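PDB 4GB5: SnoaL-like domain-containing protein from Kribbella flavida, which is of unknown function but carries a SnoaL-like domain of the NTF2 clan, a fold whose relatives include polyketide cyclases and other small-molecule enzymes. Local coordinates for residues Leu41-Glu46 against Pro52-Pro57; Ala67-Gly70 against Ala74-His77. One frame throughout, in Å; residues are numbered along the deposited sequence.

Interaction 1 of 2, residues Leu41-Glu46 against Pro52-Pro57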
loop_
_atom_site.group_PDB
_atom_site.type_symbol
_atom_site.label_atom_id
_atom_site.label_comp_id
_atom_site.label_asym_id
_atom_site.label_seq_id
_atom_site.Cartn_x
_atom_site.Cartn_y
_atom_site.Cartn_z
ATOM N N LEU A 41 22.985 -12.201 5.419
ATOM C CA LEU A 41 21.556 -12.145 5.146
ATOM C C LEU A 41 21.172 -13.388 4.342
ATOM O O LEU A 41 21.877 -13.773 3.395
ATOM C CB LEU A 41 21.265 -10.894 4.285
ATOM C CG LEU A 41 19.859 -10.648 3.739
ATOM C CD1 LEU A 41 18.915 -10.546 4.913
ATOM C CD2 LEU A 41 19.745 -9.423 2.922
ATOM N N THR A 42 20.052 -14.027 4.682
ATOM C CA THR A 42 19.527 -15.083 3.855
ATOM C C THR A 42 18.510 -14.529 2.863
ATOM O O THR A 42 17.649 -13.747 3.244
ATOM C CB THR A 42 18.882 -16.161 4.718
ATOM O OG1 THR A 42 19.906 -16.749 5.529
ATOM C CG2 THR A 42 18.286 -17.242 3.859
ATOM N N ILE A 43 18.655 -14.895 1.590
ATOM C CA ILE A 43 17.771 -14.422 0.546
ATOM C C ILE A 43 17.206 -15.561 -0.286
ATOM O O ILE A 43 17.883 -16.524 -0.557
ATOM C CB ILE A 43 18.481 -13.436 -0.388
ATOM C CG1 ILE A 43 19.743 -14.051 -0.927
ATOM C CG2 ILE A 43 18.830 -12.160 0.351
ATOM C CD1 ILE A 43 20.402 -13.221 -2.030
ATOM N N ASP A 44 15.938 -15.440 -0.654
ATOM C CA ASP A 44 15.286 -16.405 -1.495
ATOM C C ASP A 44 14.353 -15.681 -2.439
ATOM O O ASP A 44 13.223 -15.250 -2.064
ATOM C CB ASP A 44 14.523 -17.408 -0.635
ATOM C CG ASP A 44 13.740 -18.428 -1.462
ATOM O OD1 ASP A 44 13.636 -18.270 -2.703
ATOM O OD2 ASP A 44 13.180 -19.373 -0.841
ATOM N N PHE A 45 14.805 -15.531 -3.676
ATOM C CA PHE A 45 14.000 -14.926 -4.728
ATOM C C PHE A 45 13.704 -15.977 -5.786
ATOM O O PHE A 45 13.404 -15.686 -6.934
ATOM C CB PHE A 45 14.759 -13.735 -5.347
ATOM C CG PHE A 45 15.086 -12.655 -4.337
ATOM C CD1 PHE A 45 14.079 -11.903 -3.758
ATOM C CD2 PHE A 45 16.401 -12.393 -3.964
ATOM C CE1 PHE A 45 14.367 -10.914 -2.809
ATOM C CE2 PHE A 45 16.690 -11.410 -3.005
ATOM C CZ PHE A 45 15.676 -10.676 -2.435
ATOM N N GLU A 46 13.804 -17.234 -5.395
ATOM C CA GLU A 46 13.704 -18.346 -6.354
ATOM C C GLU A 46 12.428 -18.334 -7.193
ATOM O O GLU A 46 12.458 -18.645 -8.384
ATOM C CB GLU A 46 13.833 -19.680 -5.625
ATOM C CG GLU A 46 13.957 -20.849 -6.586
ATOM C CD GLU A 46 14.292 -22.158 -5.885
ATOM O OE1 GLU A 46 14.077 -22.276 -4.656
ATOM O OE2 GLU A 46 14.773 -23.084 -6.580
ATOM N N PRO A 52 18.349 -20.602 -6.154
ATOM C CA PRO A 52 17.911 -21.135 -4.863
ATOM C C PRO A 52 18.312 -20.230 -3.690
ATOM O O PRO A 52 19.168 -19.350 -3.847
ATOM C CB PRO A 52 18.650 -22.468 -4.774
ATOM C CG PRO A 52 19.884 -22.253 -5.597
ATOM C CD PRO A 52 19.446 -21.393 -6.741
ATOM N N PRO A 53 17.731 -20.471 -2.517
ATOM C CA PRO A 53 18.095 -19.677 -1.343
ATOM C C PRO A 53 19.590 -19.698 -1.094
ATOM O O PRO A 53 20.288 -20.707 -1.356
ATOM C CB PRO A 53 17.351 -20.369 -0.198
ATOM C CG PRO A 53 16.255 -21.097 -0.823
ATOM C CD PRO A 53 16.703 -21.478 -2.201
HETATM N N MSE A 54 20.100 -18.571 -0.627
HETATM C CA MSE A 54 21.469 -18.509 -0.195
HETATM C C MSE A 54 21.642 -17.587 0.982
HETATM O O MSE A 54 20.805 -16.727 1.234
HETATM C CB MSE A 54 22.381 -18.096 -1.343
HETATM C CG MSE A 54 21.983 -16.880 -2.092
HETATM SE SE MSE A 54 23.055 -16.758 -3.728
HETATM C CE MSE A 54 22.581 -14.934 -4.183
ATOM N N THR A 55 22.744 -17.762 1.710
ATOM C CA THR A 55 23.063 -16.857 2.808
ATOM C C THR A 55 24.340 -16.184 2.372
ATOM O O THR A 55 25.324 -16.875 2.092
ATOM C CB THR A 55 23.249 -17.587 4.146
ATOM O OG1 THR A 55 22.026 -18.252 4.493
ATOM C CG2 THR A 55 23.601 -16.632 5.211
ATOM N N VAL A 56 24.306 -14.851 2.275
ATOM C CA VAL A 56 25.372 -14.096 1.640
ATOM C C VAL A 56 25.843 -12.938 2.514
ATOM O O VAL A 56 25.075 -12.397 3.298
ATOM C CB VAL A 56 24.958 -13.533 0.262
ATOM C CG1 VAL A 56 24.561 -14.688 -0.674
ATOM C CG2 VAL A 56 23.848 -12.499 0.394
ATOM N N PRO A 57 27.124 -12.560 2.392
ATOM C CA PRO A 57 27.531 -11.336 3.058
ATOM C C PRO A 57 26.697 -10.159 2.616
ATOM O O PRO A 57 26.325 -10.031 1.442
ATOM C CB PRO A 57 28.957 -11.130 2.555
ATOM C CG PRO A 57 29.442 -12.516 2.264
ATOM C CD PRO A 57 28.231 -13.156 1.633
HETATM O O HOH W 1 17.352 -16.643 -4.531
#
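Leu41 to Ile43 pair with Met54 to Val56 as antiparallel strands, their axes 4.6 Å apart at closest approach and their directions 143° from each other. Leu41 and Val56 exchange both backbone bonds, as do Ile43 and Met54, where Ile43 N reaches Met54 O at 2.8 Å with an N-H...O angle of 169°. Between them Thr42 and Thr55 form the non-hydrogen-bonded pair, which brings their CA atoms to 4.1 Å and lets the side chains bond instead: Thr42 OG1 and Thr55 OG1 lie 2.8 Å apart, and either could donate. Both hydroxyls stand anti to their own carbonyl carbon (chi1 -64° in Thr42), with the methyls swung beside it.

On the other face, Ile43 and selenomethionine Met54 run side by side, pointing the same way, until Ile43 CD1 meets Met54 CE at 3.5 Å. At the end of strand 41-44, Asp44 lies alongside the Pro53 ring, OD2 being 3.5 Å from CG of Pro53, while Asp44 OD1 accepts from Glu46 N at 2.9 Å, an Asx turn leading into helix 46-49. A water accepts from Phe45 N and donates weakly to Pro52 O.

Within this chain strand 54-56 forms one border of the sheet; strand 41-44 continues the sheet to strand 131-145, and Tyr61 of helix 58-69 touches Leu41, Ile43 and Val56.

Interaction 2 of 2, residues Ala67-Gly70 against Ala74-His77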
loop_
_atom_site.group_PDB
_atom_site.type_symbol
_atom_site.label_atom_id
_atom_site.label_comp_id
_atom_site.label_asym_id
_atom_site.label_seq_id
_atom_site.Cartn_x
_atom_site.Cartn_y
_atom_site.Cartn_z
ATOM N N ALA A 67 23.951 -3.446 -8.909
ATOM C CA ALA A 67 24.068 -3.861 -10.305
ATOM C C ALA A 67 22.720 -4.114 -10.966
ATOM O O ALA A 67 22.466 -3.656 -12.071
ATOM C CB ALA A 67 24.961 -5.099 -10.398
ATOM N N SER A 68 21.842 -4.845 -10.307
ATOM C CA SER A 68 20.578 -5.213 -10.942
ATOM C C SER A 68 19.591 -4.032 -11.038
ATOM O O SER A 68 18.954 -3.800 -12.081
ATOM C CB SER A 68 19.948 -6.426 -10.254
ATOM O OG SER A 68 19.636 -6.189 -8.894
ATOM N N PHE A 69 19.464 -3.255 -9.972
ATOM C CA PHE A 69 18.563 -2.113 -10.005
ATOM C C PHE A 69 19.121 -0.994 -10.895
ATOM O O PHE A 69 18.393 -0.110 -11.312
ATOM C CB PHE A 69 18.207 -1.630 -8.572
ATOM C CG PHE A 69 17.191 -2.482 -7.881
ATOM C CD1 PHE A 69 15.849 -2.382 -8.210
ATOM C CD2 PHE A 69 17.530 -3.335 -6.864
ATOM C CE1 PHE A 69 14.892 -3.185 -7.564
ATOM C CE2 PHE A 69 16.585 -4.109 -6.232
ATOM C CZ PHE A 69 15.249 -4.006 -6.569
ATOM N N GLY A 70 20.394 -1.069 -11.263
ATOM C CA GLY A 70 20.961 -0.155 -12.242
ATOM C C GLY A 70 20.368 -0.258 -13.640
ATOM O O GLY A 70 20.533 0.627 -14.480
ATOM N N ALA A 74 13.573 3.638 -12.582
ATOM C CA ALA A 74 12.964 3.808 -11.293
ATOM C C ALA A 74 12.314 2.507 -10.905
ATOM O O ALA A 74 12.023 1.669 -11.761
ATOM C CB ALA A 74 11.917 4.907 -11.318
ATOM N N THR A 75 12.084 2.357 -9.616
ATOM C CA THR A 75 11.271 1.286 -9.098
ATOM C C THR A 75 10.347 1.826 -8.022
ATOM O O THR A 75 10.589 2.898 -7.467
ATOM C CB THR A 75 12.095 0.135 -8.531
ATOM O OG1 THR A 75 12.945 0.614 -7.492
ATOM C CG2 THR A 75 12.973 -0.525 -9.574
ATOM N N HIS A 76 9.286 1.075 -7.710
ATOM C CA HIS A 76 8.429 1.388 -6.587
ATOM C C HIS A 76 7.931 0.086 -5.970
ATOM O O HIS A 76 7.291 -0.732 -6.630
ATOM C CB HIS A 76 7.210 2.235 -6.997
ATOM C CG HIS A 76 6.458 2.810 -5.835
ATOM N ND1 HIS A 76 6.886 3.951 -5.197
ATOM C CD2 HIS A 76 5.351 2.401 -5.193
ATOM C CE1 HIS A 76 6.060 4.222 -4.207
ATOM N NE2 HIS A 76 5.129 3.297 -4.178
ATOM N N HIS A 77 8.248 -0.076 -4.694
ATOM C CA HIS A 77 7.781 -1.192 -3.906
ATOM C C HIS A 77 6.718 -0.726 -2.960
ATOM O O HIS A 77 7.030 0.050 -2.057
ATOM C CB HIS A 77 8.921 -1.832 -3.097
ATOM C CG HIS A 77 9.942 -2.519 -3.933
ATOM N ND1 HIS A 77 10.770 -1.831 -4.777
ATOM C CD2 HIS A 77 10.301 -3.821 -4.021
ATOM C CE1 HIS A 77 11.577 -2.682 -5.395
ATOM N NE2 HIS A 77 11.321 -3.898 -4.940
#
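One rim of the Phe69 ring meets two side chains of a single strand: CD1 and CE1 lie against the methyl of Thr75, and CE1 and CZ against the imidazole of His77. The contact belongs to the helix-against-curved-sheet architecture of the SnoaL-like, NTF2-clan fold, joining the last turn of helix 58-69 to the beginning of strand 74-87.

Phe69 and Thr75 cross at about a right angle. Thr75 CG2 is 3.7 Å from Phe69 CD1 and 3.8 Å from Phe69 CE1, close to the plane of the phenyl ring, so the methyl meets a ring edge. Thr75 chi1 is 58°, a setting that splits the two branches: CG2 stands beside the backbone N and meets the phenyl, while OG1, between N and the carbonyl carbon, is bonded to Asp25 OD1. Asp25 also accepts from His77 N through OD2, and its carboxylate therefore ties together the two residues that receive the ring.

His77 and Phe69 come from opposite directions. Phe69 CE1 lies in the plane of the imidazole, at its edge, whereas His77 CE1 sits obliquely to the phenyl. Neither a stack nor a hydrogen bond forms between them; the evidence is for van der Waals contact, with 108 Å² buried in all between the segments. Ala24 of helix 6-25 and His101 of strand 90-102 also touch Phe69.

Replacing this phenylalanine by alanine would remove the whole ring, and would probably leave a gap beside the Thr75 methyl and the imidazole edge without its neighbour, weakening the hold of the helix end on the strand.

The imidazole carbon His77 CE1 lies 4.0 Å from Phe69 CE1 and 4.1 Å from Phe69 CZ.

Interaction 1 closes before interaction 2 opens, and helix 58-69 is the connection: it follows strand 54-56 directly and carries Phe69 at its far end. The centres are 18 Å apart and the nearest atoms about 8 Å, so the two do not touch. Both reach the same mixed six-stranded sheet, but at the two strands outermost within this chain, 54-56 in interaction 1 and 74-87 in interaction 2. The helix therefore spans from one border of the sheet to the other, with Tyr61 packing against the first pair of strands. That course is consistent with the curved sheet and packed helices of the NTF2 clan, within one SnoaL-like domain.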